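Local coordinates for protein LysR family transcriptional regulator (Vibrio vulnificus, PDB 5B7H) that probably works as a DNA-binding transcription factor of the OxyR type, this chain being its regulatory domain, which in OxyR proteins senses hydrogen peroxide, at residues 18-23 against 209-214; 147-152 against 163-168; 155-160 against 178-183. The protein carries 1 engineered substitution. All coordinates share one frame; numbering follows the deposited sequence.

In the fold
The chain has the two-lobed fold of the LysR substrate-binding domain, related to the periplasmic binding proteins. Contact 1 packs helix 205-217 on strand 16-22 in one lobe; contacts 2 and 3 both use helix 149-157 in the other. Centres of contacts 1 and 2 lie about 23 Å apart and those of 1 and 3 about 32 Å apart, contacts 1 and 3 lying on opposite sides of the chain's centre. Contacts 2 and 3 are neighbours, with centres about 11 Å apart, and they meet where Thr163 CG2 packs on Val156 CG2 at 3.8 Å. Both also touch the second subunit. All three reach the same mixed sheet, which strands 81-95 and 180-198 help to carry between the lobes.

Contact 1 (18-23 against 209-214); sequences LKLGCI and NQLAEV
Leu211 is the side chain on which this contact turns: a single methyl of it, CD2, meets both Leu18 and Leu20 of strand 16-22. The arrangement is a helix laid against a sheet, one layer of the alpha/beta lobe of the LysR substrate-binding fold, with helix 205-217, close to the end of the chain, packed on a strand close to its beginning. Nearest backbones are well apart, 10.6 Å from Leu18 CA to Leu211 CA, so long branched side chains must bridge the gap, and leucine suits the task. Leu211 has CG anti to the backbone N (chi1 -169°), which extends the chain out from the helix toward the strand.

Leu18 and Leu211 approach tip to tip, CD2 of Leu18 lying 3.9 Å from CD2 of Leu211. Leu20 comes in obliquely, and its CD1 sits 3.8 Å from the same Leu211 CD2. Two positions apart on an extended strand, Leu18 and Leu20 point to the same face of the sheet, whereas Lys19 between them turns to the other and packs on Phe144 of the second subunit.

The surroundings continue the apolar layer. Leu47 touches both strand leucines, Leu49, Val68 and Ile70 border Leu20, and Val214, a turn further along the helix, reaches Leu34 of helix 27-41. Glu213 and Asn209 of the helix both hold Arg83, the first by a salt bridge and the second by a hydrogen bond.

No hydrogen bond joins the two segments, and the three touching leucines are all buried. The attachment therefore rests on dispersion and the exclusion of water, with little directional preference, and these methyls give one part of the helix's seat, through shape rather than directed bonds.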
ATOM      1  N   LEU A  18      17.368  10.751  -9.569  1.00 14.10           N
ATOM      2  CA  LEU A  18      16.104  11.065 -10.212  1.00 14.26           C
ATOM      3  C   LEU A  18      15.014  10.974  -9.152  1.00 12.89           C
ATOM      4  O   LEU A  18      15.009   9.999  -8.393  1.00 13.75           O
ATOM      5  CB  LEU A  18      15.866  10.033 -11.311  1.00 21.65           C
ATOM      6  CG  LEU A  18      14.925  10.313 -12.443  1.00 27.12           C
ATOM      7  CD1 LEU A  18      15.456  11.539 -13.170  1.00 21.13           C
ATOM      8  CD2 LEU A  18      14.926   9.088 -13.348  1.00 31.38           C
ATOM      9  N   LYS A  19      14.127  11.980  -9.087  1.00 10.42           N
ATOM     10  CA  LYS A  19      12.933  11.957  -8.250  1.00  8.50           C
ATOM     11  C   LYS A  19      11.744  11.496  -9.081  1.00  9.01           C
ATOM     12  O   LYS A  19      11.303  12.193  -9.993  1.00 10.01           O
ATOM     13  CB  LYS A  19      12.660  13.309  -7.562  1.00 11.89           C
ATOM     14  CG  LYS A  19      13.820  13.715  -6.627  1.00 13.25           C
ATOM     15  CD  LYS A  19      13.707  15.144  -6.169  1.00 20.87           C
ATOM     16  CE  LYS A  19      14.365  15.373  -4.828  1.00 24.48           C
ATOM     17  NZ  LYS A  19      14.174  16.796  -4.434  1.00 22.57           N
ATOM     18  N   LEU A  20      11.185  10.362  -8.721  1.00  7.54           N
ATOM     19  CA  LEU A  20      10.132   9.740  -9.525  1.00  7.37           C
ATOM     20  C   LEU A  20       8.891   9.567  -8.663  1.00  6.82           C
ATOM     21  O   LEU A  20       8.978   9.037  -7.556  1.00  7.87           O
ATOM     22  CB  LEU A  20      10.609   8.365 -10.076  1.00  7.79           C
ATOM     23  CG  LEU A  20       9.601   7.632 -10.960  1.00  9.05           C
ATOM     24  CD1 LEU A  20      10.415   6.794 -12.017  1.00 12.88           C
ATOM     25  CD2 LEU A  20       8.696   6.721 -10.150  1.00  8.11           C
ATOM     26  N   GLY A  21       7.740   9.982  -9.184  1.00  8.37           N
ATOM     27  CA  GLY A  21       6.468   9.837  -8.505  1.00  7.00           C
ATOM     28  C   GLY A  21       5.664   8.730  -9.165  1.00  7.21           C
ATOM     29  O   GLY A  21       5.734   8.531 -10.376  1.00  8.10           O
ATOM     30  N   CYS A  22       4.847   8.059  -8.375  1.00  6.76           N
ATOM     31  CA  CYS A  22       4.038   6.980  -8.908  1.00  6.57           C
ATOM     32  C   CYS A  22       2.778   6.803  -8.071  1.00  7.39           C
ATOM     33  O   CYS A  22       2.791   7.068  -6.866  1.00  7.24           O
ATOM     34  CB  CYS A  22       4.890   5.705  -8.874  1.00  8.17           C
ATOM     35  SG  CYS A  22       4.157   4.257  -9.732  1.00  9.13           S
ATOM     36  N   ILE A  23       1.683   6.399  -8.715  1.00  7.20           N
ATOM     37  CA  ILE A  23       0.378   6.252  -8.046  1.00  8.50           C
ATOM     38  C   ILE A  23       0.269   4.990  -7.199  1.00  8.09           C
ATOM     39  O   ILE A  23       0.968   3.984  -7.438  1.00  7.43           O
ATOM     40  CB  ILE A  23      -0.790   6.312  -9.051  1.00  8.13           C
ATOM     41  CG1 ILE A  23      -0.660   5.212 -10.083  1.00  8.62           C
ATOM     42  CG2 ILE A  23      -0.807   7.725  -9.715  1.00 10.14           C
ATOM     43  CD1 ILE A  23      -1.929   5.130 -10.976  1.00  7.29           C
ATOM     44  N   ASN A 209      13.580   8.929 -21.693  1.00 15.51           N
ATOM     45  CA  ASN A 209      13.313   7.981 -22.769  1.00 17.28           C
ATOM     46  C   ASN A 209      14.005   6.642 -22.505  1.00 15.81           C
ATOM     47  O   ASN A 209      13.418   5.589 -22.772  1.00 16.47           O
ATOM     48  CB  ASN A 209      13.660   8.597 -24.131  1.00 19.20           C
ATOM     49  CG  ASN A 209      12.586   9.594 -24.625  1.00 24.01           C
ATOM     50  OD1 ASN A 209      11.382   9.331 -24.573  1.00 16.30           O
ATOM     51  ND2 ASN A 209      13.040  10.742 -25.111  1.00 36.29           N
ATOM     52  N   GLN A 210      15.229   6.641 -21.947  1.00 13.47           N
ATOM     53  CA  GLN A 210      15.848   5.354 -21.557  1.00 16.06           C
ATOM     54  C   GLN A 210      15.051   4.657 -20.466  1.00 14.66           C
ATOM     55  O   GLN A 210      14.898   3.434 -20.480  1.00 15.30           O
ATOM     56  CB  GLN A 210      17.279   5.522 -21.044  1.00 19.22           C
ATOM     57  CG  GLN A 210      18.282   5.907 -22.130  1.00 30.24           C
ATOM     58  CD  GLN A 210      19.641   6.271 -21.579  1.00 41.27           C
ATOM     59  OE1 GLN A 210      19.918   7.449 -21.296  1.00 45.84           O
ATOM     60  NE2 GLN A 210      20.505   5.265 -21.420  1.00 36.44           N
ATOM     61  N   LEU A 211      14.559   5.420 -19.487  1.00 12.81           N
ATOM     62  CA  LEU A 211      13.743   4.844 -18.454  1.00 10.83           C
ATOM     63  C   LEU A 211      12.470   4.263 -19.049  1.00 12.57           C
ATOM     64  O   LEU A 211      12.016   3.213 -18.610  1.00 11.29           O
ATOM     65  CB  LEU A 211      13.414   5.942 -17.430  1.00 13.67           C
ATOM     66  CG  LEU A 211      12.797   5.410 -16.163  1.00 21.37           C
ATOM     67  CD1 LEU A 211      13.751   4.423 -15.487  1.00 25.71           C
ATOM     68  CD2 LEU A 211      12.485   6.626 -15.232  1.00 26.20           C
ATOM     69  N   ALA A 212      11.852   4.964 -20.010  1.00 11.22           N
ATOM     70  CA  ALA A 212      10.622   4.473 -20.623  1.00 13.38           C
ATOM     71  C   ALA A 212      10.858   3.121 -21.299  1.00 11.75           C
ATOM     72  O   ALA A 212      10.010   2.220 -21.174  1.00 13.08           O
ATOM     73  CB  ALA A 212      10.118   5.495 -21.666  1.00 12.15           C
ATOM     74  N   GLU A 213      12.022   2.948 -21.953  1.00 13.23           N
ATOM     75  CA  GLU A 213      12.346   1.656 -22.568  1.00 15.48           C
ATOM     76  C   GLU A 213      12.419   0.553 -21.525  1.00 14.88           C
ATOM     77  O   GLU A 213      11.891  -0.561 -21.733  1.00 15.30           O
ATOM     78  CB  GLU A 213      13.683   1.745 -23.295  1.00 23.30           C
ATOM     79  CG  GLU A 213      13.712   2.816 -24.381  1.00 35.26           C
ATOM     80  CD  GLU A 213      12.777   2.509 -25.531  1.00 52.62           C
ATOM     81  OE1 GLU A 213      12.271   1.364 -25.614  1.00 57.88           O
ATOM     82  OE2 GLU A 213      12.548   3.425 -26.356  1.00 54.67           O
ATOM     83  N   VAL A 214      13.062   0.846 -20.389  1.00 12.67           N
ATOM     84  CA  VAL A 214      13.173  -0.144 -19.312  1.00 11.75           C
ATOM     85  C   VAL A 214      11.800  -0.543 -18.778  1.00 12.23           C
ATOM     86  O   VAL A 214      11.470  -1.730 -18.639  1.00 14.20           O
ATOM     87  CB  VAL A 214      14.055   0.415 -18.176  1.00 14.73           C
ATOM     88  CG1 VAL A 214      14.024  -0.556 -17.002  1.00 14.25           C
ATOM     89  CG2 VAL A 214      15.499   0.592 -18.646  1.00 16.71           C
TER

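Contact 2 (147-152 against 163-168); sequences TSLHTL and TFIPQM
Leu149 and Leu152, one helical turn apart, pack from the start of helix 149-157 on strand 163-166, an edge strand of this chain's sheet in the second alpha/beta lobe of the LysR substrate-binding fold. Just ahead of them Ser148 is the N-cap: its OG accepts from Thr151 N at 3.1 Å with an N-H...O angle of 158°. Serine is well suited, since the short hydroxyl side chain can take an amide N-H of the first turn, which has no backbone carbonyl a turn earlier to bond. The same OG also bonds to Glu51 of the second subunit, so the cap lies at the dimer interface.

Leu149 follows, with CG anti to the backbone N (chi1 -175°), and its two methyls divide the work. The Leu149 and Ile165 side chains cross at a slant, and the 3.5 Å between Leu149 CD1 and Ile165 CD1 is doubtful, because Ile165 is modelled in two conformers. Leu149 CD2 ends against the Pro166 ring, 4.2 Å from Pro166 CD, while Leu125 of helix 124-132 adjoins both Leu149 and Pro166.

Leu152, the last to reach the strand, meets Thr163 end to end. Threonine serves two needs here, because its CG2 gives the leucine an apolar surface while the buried OG1 hydrogen-bonds to Phe117 O. That hydroxyl oxygen is also where the leucine comes nearest, with Leu152 CD2 at 3.5 Å from Thr163 OG1.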
ATOM      1  N   THR A 147     -10.610   2.821   0.242  1.00 10.29           N
ATOM      2  CA  THR A 147      -9.564   3.833   0.280  1.00  9.91           C
ATOM      3  C   THR A 147      -8.162   3.284   0.006  1.00 11.16           C
ATOM      4  O   THR A 147      -7.211   4.066  -0.031  1.00 15.89           O
ATOM      5  CB  THR A 147      -9.645   4.568   1.622  1.00 16.17           C
ATOM      6  OG1 THR A 147      -9.895   3.566   2.625  1.00 19.48           O
ATOM      7  CG2 THR A 147     -10.862   5.461   1.601  1.00 14.14           C
ATOM      8  N   SER A 148      -8.007   1.987  -0.230  1.00  8.90           N
ATOM      9  CA  SER A 148      -6.724   1.452  -0.695  1.00  9.50           C
ATOM     10  C   SER A 148      -7.010   0.149  -1.437  1.00  8.33           C
ATOM     11  O   SER A 148      -8.017  -0.541  -1.174  1.00  7.91           O
ATOM     12  CB  SER A 148      -5.749   1.198   0.479  1.00  9.31           C
ATOM     13  OG  SER A 148      -6.131   0.059   1.245  1.00  9.83           O
ATOM     14  N   LEU A 149      -6.117  -0.200  -2.374  1.00  9.54           N
ATOM     15  CA  LEU A 149      -6.352  -1.432  -3.097  1.00  8.77           C
ATOM     16  C   LEU A 149      -6.271  -2.650  -2.156  1.00  7.71           C
ATOM     17  O   LEU A 149      -7.033  -3.610  -2.353  1.00  9.89           O
ATOM     18  CB  LEU A 149      -5.298  -1.524  -4.207  1.00 13.62           C
ATOM     19  CG  LEU A 149      -5.429  -2.714  -5.188  1.00 14.46           C
ATOM     20  CD1 LEU A 149      -6.760  -2.735  -5.870  1.00 14.74           C
ATOM     21  CD2 LEU A 149      -4.300  -2.696  -6.251  1.00 17.31           C
ATOM     22  N   HIS A 150      -5.374  -2.644  -1.149  1.00  7.37           N
ATOM     23  CA  HIS A 150      -5.300  -3.809  -0.258  1.00  8.40           C
ATOM     24  C   HIS A 150      -6.587  -3.993   0.508  1.00  9.13           C
ATOM     25  O   HIS A 150      -7.063  -5.129   0.677  1.00  8.69           O
ATOM     26  CB  HIS A 150      -4.179  -3.609   0.752  1.00 13.19           C
ATOM     27  CG  HIS A 150      -2.873  -3.366   0.101  1.00 22.80           C
ATOM     28  ND1 HIS A 150      -2.462  -2.100  -0.280  1.00 29.81           N
ATOM     29  CD2 HIS A 150      -1.913  -4.228  -0.307  1.00 25.46           C
ATOM     30  CE1 HIS A 150      -1.282  -2.198  -0.876  1.00 36.46           C
ATOM     31  NE2 HIS A 150      -0.930  -3.478  -0.910  1.00 29.69           N
ATOM     32  N   THR A 151      -7.158  -2.897   1.005  1.00  7.55           N
ATOM     33  CA  THR A 151      -8.377  -3.057   1.815  1.00  7.06           C
ATOM     34  C   THR A 151      -9.589  -3.357   0.938  1.00  8.25           C
ATOM     35  O   THR A 151     -10.508  -4.075   1.366  1.00  7.96           O
ATOM     36  CB  THR A 151      -8.615  -1.874   2.757  1.00  8.45           C
ATOM     37  OG1 THR A 151      -8.690  -0.655   2.001  1.00  9.03           O
ATOM     38  CG2 THR A 151      -7.541  -1.780   3.843  1.00 11.17           C
ATOM     39  N   LEU A 152      -9.581  -2.873  -0.302  1.00  7.10           N
ATOM     40  CA  LEU A 152     -10.604  -3.274  -1.257  1.00  8.49           C
ATOM     41  C   LEU A 152     -10.593  -4.785  -1.465  1.00  7.00           C
ATOM     42  O   LEU A 152     -11.649  -5.459  -1.404  1.00  9.43           O
ATOM     43  CB  LEU A 152     -10.341  -2.548  -2.574  1.00 10.05           C
ATOM     44  CG  LEU A 152     -11.221  -2.871  -3.778  1.00  9.37           C
ATOM     45  CD1 LEU A 152     -12.672  -2.630  -3.453  1.00 13.27           C
ATOM     46  CD2 LEU A 152     -10.726  -1.994  -4.959  1.00 12.31           C
ATOM     47  N   THR A 163     -14.674  -6.841  -7.380  1.00 10.56           N
ATOM     48  CA  THR A 163     -14.081  -5.585  -7.817  1.00 10.17           C
ATOM     49  C   THR A 163     -13.134  -5.881  -8.971  1.00 10.73           C
ATOM     50  O   THR A 163     -12.928  -7.037  -9.343  1.00 11.80           O
ATOM     51  CB  THR A 163     -13.313  -4.917  -6.657  1.00 11.08           C
ATOM     52  OG1 THR A 163     -13.075  -3.528  -7.012  1.00 13.10           O
ATOM     53  CG2 THR A 163     -11.967  -5.644  -6.361  1.00 11.79           C
ATOM     54  N   PHE A 164     -12.584  -4.813  -9.538  1.00 10.94           N
ATOM     55  CA  PHE A 164     -11.592  -4.842 -10.617  1.00  8.87           C
ATOM     56  C   PHE A 164     -10.207  -4.654 -10.036  1.00 10.20           C
ATOM     57  O   PHE A 164      -9.988  -3.758  -9.216  1.00 12.30           O
ATOM     58  CB  PHE A 164     -11.846  -3.722 -11.633  1.00 10.26           C
ATOM     59  CG  PHE A 164     -13.277  -3.667 -12.148  1.00 11.84           C
ATOM     60  CD1 PHE A 164     -14.192  -2.765 -11.625  1.00 12.41           C
ATOM     61  CD2 PHE A 164     -13.699  -4.499 -13.175  1.00 13.76           C
ATOM     62  CE1 PHE A 164     -15.472  -2.693 -12.131  1.00 13.43           C
ATOM     63  CE2 PHE A 164     -15.000  -4.452 -13.673  1.00 13.36           C
ATOM     64  CZ  PHE A 164     -15.891  -3.553 -13.132  1.00 15.76           C
ATOM     65  N   ILE A 165      -9.259  -5.471 -10.512  0.56 11.04           N
ATOM     66  CA  ILE A 165      -7.866  -5.487 -10.043  0.56 12.33           C
ATOM     67  C   ILE A 165      -6.913  -5.442 -11.234  0.56 10.61           C
ATOM     68  O   ILE A 165      -7.114  -6.188 -12.201  0.56 11.28           O
ATOM     69  CB  ILE A 165      -7.563  -6.769  -9.232  0.56 10.45           C
ATOM     70  CG1 ILE A 165      -8.472  -6.831  -7.999  0.56 14.70           C
ATOM     71  CG2 ILE A 165      -6.124  -6.756  -8.733  0.56 11.58           C
ATOM     72  CD1 ILE A 165      -8.327  -5.576  -7.123  0.56 14.77           C
ATOM     73  N   PRO A 166      -5.848  -4.651 -11.194  1.00  8.92           N
ATOM     74  CA  PRO A 166      -4.883  -4.683 -12.293  1.00 11.26           C
ATOM     75  C   PRO A 166      -3.996  -5.922 -12.227  1.00  9.71           C
ATOM     76  O   PRO A 166      -3.634  -6.424 -11.151  1.00 10.25           O
ATOM     77  CB  PRO A 166      -4.059  -3.402 -12.053  1.00 12.29           C
ATOM     78  CG  PRO A 166      -4.115  -3.168 -10.582  1.00 12.96           C
ATOM     79  CD  PRO A 166      -5.482  -3.707 -10.119  1.00  8.64           C
ATOM     80  N   GLN A 167      -3.642  -6.385 -13.422  1.00 10.52           N
ATOM     81  CA  GLN A 167      -2.826  -7.570 -13.575  1.00 10.56           C
ATOM     82  C   GLN A 167      -1.522  -7.454 -12.827  1.00  9.70           C
ATOM     83  O   GLN A 167      -1.074  -8.435 -12.216  1.00  9.95           O
ATOM     84  CB  GLN A 167      -2.569  -7.877 -15.045  1.00 10.57           C
ATOM     85  CG  GLN A 167      -1.924  -9.272 -15.224  1.00 11.84           C
ATOM     86  CD  GLN A 167      -2.843 -10.400 -14.781  1.00 17.42           C
ATOM     87  OE1 GLN A 167      -4.032 -10.399 -15.118  1.00 22.02           O
ATOM     88  NE2 GLN A 167      -2.298 -11.370 -14.058  1.00 20.86           N
ATOM     89  N   MET A 168      -0.906  -6.252 -12.811  1.00 10.25           N
ATOM     90  CA  MET A 168       0.380  -6.197 -12.125  1.00 10.08           C
ATOM     91  C   MET A 168       0.258  -6.502 -10.636  1.00 10.12           C
ATOM     92  O   MET A 168       1.214  -6.987 -10.017  1.00  9.53           O
ATOM     93  CB  MET A 168       1.102  -4.867 -12.375  1.00  8.60           C
ATOM     94  CG  MET A 168       0.322  -3.662 -11.861  1.00 11.09           C
ATOM     95  SD  MET A 168       1.306  -2.111 -11.932  1.00 11.91           S
ATOM     96  CE  MET A 168       1.490  -1.923 -13.719  1.00 10.40           C
TER

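Contact 3 (155-160 against 178-183)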
ATOM      1  N   MET A 155     -11.946  -6.691   1.521  1.00  8.20           N
ATOM      2  CA  MET A 155     -13.414  -6.753   1.590  1.00  7.94           C
ATOM      3  C   MET A 155     -13.976  -7.797   0.629  1.00  7.33           C
ATOM      4  O   MET A 155     -14.920  -8.524   0.975  1.00  9.23           O
ATOM      5  CB  MET A 155     -14.062  -5.399   1.315  1.00  8.96           C
ATOM      6  CG  MET A 155     -13.824  -4.415   2.449  1.00  8.17           C
ATOM      7  SD  MET A 155     -14.716  -2.871   2.275  1.00 10.28           S
ATOM      8  CE  MET A 155     -13.779  -2.052   0.982  1.00 11.71           C
ATOM      9  N   VAL A 156     -13.391  -7.912  -0.570  1.00  8.00           N
ATOM     10  CA  VAL A 156     -13.822  -8.969  -1.484  1.00 10.14           C
ATOM     11  C   VAL A 156     -13.511 -10.323  -0.869  1.00 10.11           C
ATOM     12  O   VAL A 156     -14.324 -11.256  -0.939  1.00  9.75           O
ATOM     13  CB  VAL A 156     -13.150  -8.761  -2.858  1.00 10.58           C
ATOM     14  CG1 VAL A 156     -13.418  -9.982  -3.780  1.00 10.51           C
ATOM     15  CG2 VAL A 156     -13.701  -7.483  -3.523  1.00 12.55           C
ATOM     16  N   ALA A 157     -12.311 -10.461  -0.269  1.00  8.36           N
ATOM     17  CA  ALA A 157     -11.954 -11.723   0.399  1.00  7.80           C
ATOM     18  C   ALA A 157     -12.887 -12.074   1.549  1.00  8.74           C
ATOM     19  O   ALA A 157     -13.053 -13.247   1.888  1.00 10.54           O
ATOM     20  CB  ALA A 157     -10.503 -11.722   0.859  1.00  8.33           C
ATOM     21  N   ASN A 158     -13.468 -11.061   2.203  1.00  8.00           N
ATOM     22  CA  ASN A 158     -14.468 -11.316   3.242  1.00  8.83           C
ATOM     23  C   ASN A 158     -15.822 -11.744   2.670  1.00 10.11           C
ATOM     24  O   ASN A 158     -16.764 -11.986   3.455  1.00 11.79           O
ATOM     25  CB  ASN A 158     -14.608  -9.985   4.032  1.00  8.40           C
ATOM     26  CG  ASN A 158     -15.403 -10.119   5.348  1.00 12.47           C
ATOM     27  OD1 ASN A 158     -15.252 -11.077   6.180  1.00 15.29           O
ATOM     28  ND2 ASN A 158     -16.142  -9.110   5.590  1.00 13.22           N
ATOM     29  N   GLY A 159     -15.975 -11.736   1.344  1.00  9.95           N
ATOM     30  CA  GLY A 159     -17.184 -12.212   0.691  1.00 11.89           C
ATOM     31  C   GLY A 159     -18.202 -11.136   0.379  1.00 11.20           C
ATOM     32  O   GLY A 159     -19.360 -11.463   0.055  1.00 13.80           O
ATOM     33  N   LEU A 160     -17.796  -9.864   0.406  1.00 12.04           N
ATOM     34  CA  LEU A 160     -18.784  -8.781   0.327  1.00 12.49           C
ATOM     35  C   LEU A 160     -19.210  -8.480  -1.107  1.00 12.81           C
ATOM     36  O   LEU A 160     -20.269  -7.881  -1.330  1.00 15.36           O
ATOM     37  CB  LEU A 160     -18.278  -7.536   1.053  1.00 13.05           C
ATOM     38  CG  LEU A 160     -17.818  -7.770   2.495  1.00 14.74           C
ATOM     39  CD1 LEU A 160     -17.498  -6.412   3.166  1.00 16.21           C
ATOM     40  CD2 LEU A 160     -18.908  -8.587   3.263  1.00 16.56           C
ATOM     41  N   GLN A 178      -5.528 -15.314   0.224  1.00  8.01           N
ATOM     42  CA  GLN A 178      -6.840 -14.714   0.488  1.00  8.55           C
ATOM     43  C   GLN A 178      -7.986 -15.490  -0.112  1.00  8.86           C
ATOM     44  O   GLN A 178      -9.128 -15.044  -0.020  1.00 10.66           O
ATOM     45  CB  GLN A 178      -6.874 -13.254  -0.002  1.00  9.32           C
ATOM     46  CG  GLN A 178      -5.738 -12.445   0.655  1.00 10.43           C
ATOM     47  CD  GLN A 178      -6.067 -10.974   0.699  1.00 15.29           C
ATOM     48  OE1 GLN A 178      -6.955 -10.583   1.438  1.00 12.82           O
ATOM     49  NE2 GLN A 178      -5.370 -10.159  -0.114  1.00 10.87           N
ATOM     50  N   ASN A 179      -7.702 -16.649  -0.718  0.59  9.26           N
ATOM     51  CA  ASN A 179      -8.713 -17.583  -1.236  0.59 10.32           C
ATOM     52  C   ASN A 179      -9.657 -16.926  -2.254  0.59 10.00           C
ATOM     53  O   ASN A 179     -10.873 -17.115  -2.187  0.59 10.76           O
ATOM     54  CB  ASN A 179      -9.480 -18.237  -0.075  0.59 11.17           C
ATOM     55  CG  ASN A 179     -10.017 -19.583  -0.434  0.59 10.90           C
ATOM     56  OD1 ASN A 179      -9.707 -20.105  -1.498  0.59 16.31           O
ATOM     57  ND2 ASN A 179     -10.843 -20.150   0.424  0.59 15.70           N
ATOM     58  N   LEU A 180      -9.090 -16.200  -3.234  1.00 10.43           N
ATOM     59  CA  LEU A 180      -9.836 -15.476  -4.258  1.00 10.25           C
ATOM     60  C   LEU A 180      -9.747 -16.208  -5.590  1.00 12.72           C
ATOM     61  O   LEU A 180      -8.874 -17.065  -5.819  1.00 17.28           O
ATOM     62  CB  LEU A 180      -9.275 -14.063  -4.447  1.00 10.90           C
ATOM     63  CG  LEU A 180      -9.360 -13.264  -3.134  1.00 11.45           C
ATOM     64  CD1 LEU A 180      -8.539 -12.015  -3.242  1.00 12.21           C
ATOM     65  CD2 LEU A 180     -10.804 -12.941  -2.853  1.00 15.69           C
ATOM     66  N   VAL A 181     -10.716 -15.908  -6.453  1.00 11.70           N
ATOM     67  CA  VAL A 181     -10.792 -16.446  -7.812  1.00 12.28           C
ATOM     68  C   VAL A 181     -10.692 -15.275  -8.768  1.00 13.83           C
ATOM     69  O   VAL A 181     -11.372 -14.259  -8.578  1.00 12.38           O
ATOM     70  CB  VAL A 181     -12.115 -17.194  -8.037  1.00 14.78           C
ATOM     71  CG1 VAL A 181     -12.181 -17.676  -9.486  1.00 17.35           C
ATOM     72  CG2 VAL A 181     -12.174 -18.403  -7.074  1.00 20.53           C
ATOM     73  N   VAL A 182      -9.854 -15.414  -9.793  1.00 13.71           N
ATOM     74  CA  VAL A 182      -9.641 -14.387 -10.806  1.00 13.36           C
ATOM     75  C   VAL A 182     -10.503 -14.714 -12.019  1.00 14.58           C
ATOM     76  O   VAL A 182     -10.448 -15.831 -12.554  1.00 17.17           O
ATOM     77  CB  VAL A 182      -8.155 -14.329 -11.192  1.00 12.32           C
ATOM     78  CG1 VAL A 182      -7.939 -13.337 -12.316  1.00 15.35           C
ATOM     79  CG2 VAL A 182      -7.351 -13.932  -9.963  1.00 13.40           C
ATOM     80  N   ILE A 183     -11.265 -13.716 -12.464  0.51 14.52           N
ATOM     81  CA  ILE A 183     -12.231 -13.824 -13.546  0.51 15.23           C
ATOM     82  C   ILE A 183     -11.928 -12.741 -14.579  0.51 12.54           C
ATOM     83  O   ILE A 183     -11.300 -11.725 -14.282  0.51 14.94           O
ATOM     84  CB  ILE A 183     -13.679 -13.680 -13.001  0.51 19.73           C
ATOM     85  CG1 ILE A 183     -13.917 -14.670 -11.856  0.51 23.48           C
ATOM     86  CG2 ILE A 183     -14.697 -13.943 -14.081  0.51 18.74           C
ATOM     87  CD1 ILE A 183     -13.753 -16.109 -12.295  0.51 31.38           C
TER
HETATM   88  O   HOH W   1     -11.810 -15.414   0.736  1.00 14.56           O
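The backbones of Ala157 and Gln178 come close, CA to CA 5.9 Å, where the last turn of helix 149-157 passes the loop that leads into strand 180-198. The turn closes in a Schellman motif: Gly159 N bonds to Val156 O at 2.9 Å and Leu160 N reaches back to Met155 O. Gly159 adopts a positive phi of 95°, which a residue without a side chain takes up readily. In the fold this fastens a helix of the second lobe beside the long strand of the central sheet.

Backbones this close suit a small residue such as Ala157. Its CB is directed at the loop, 3.7 Å from Gln178 O. Gln178 touches the same methyl with its CB and, at 3.8 Å from Ala157 CB, with its OE1. The amide end of Gln178 is anchored by a hydrogen bond from NE2 to Leu174 O. Leu180 packs beside it. Its CD2 lies 3.7 Å from Ala157 CA and also touches Val156 CG1 at 4.1 Å, the leucine and valine side chains crossing at about a right angle.

No direct hydrogen bond links the segments, but a water does. Asn39 of the second subunit donates through ND2 to Ala157 O as well. The bridging water gives one proton to Ala157 O and the other to Gln178 O, each at 2.8 Å from its oxygen.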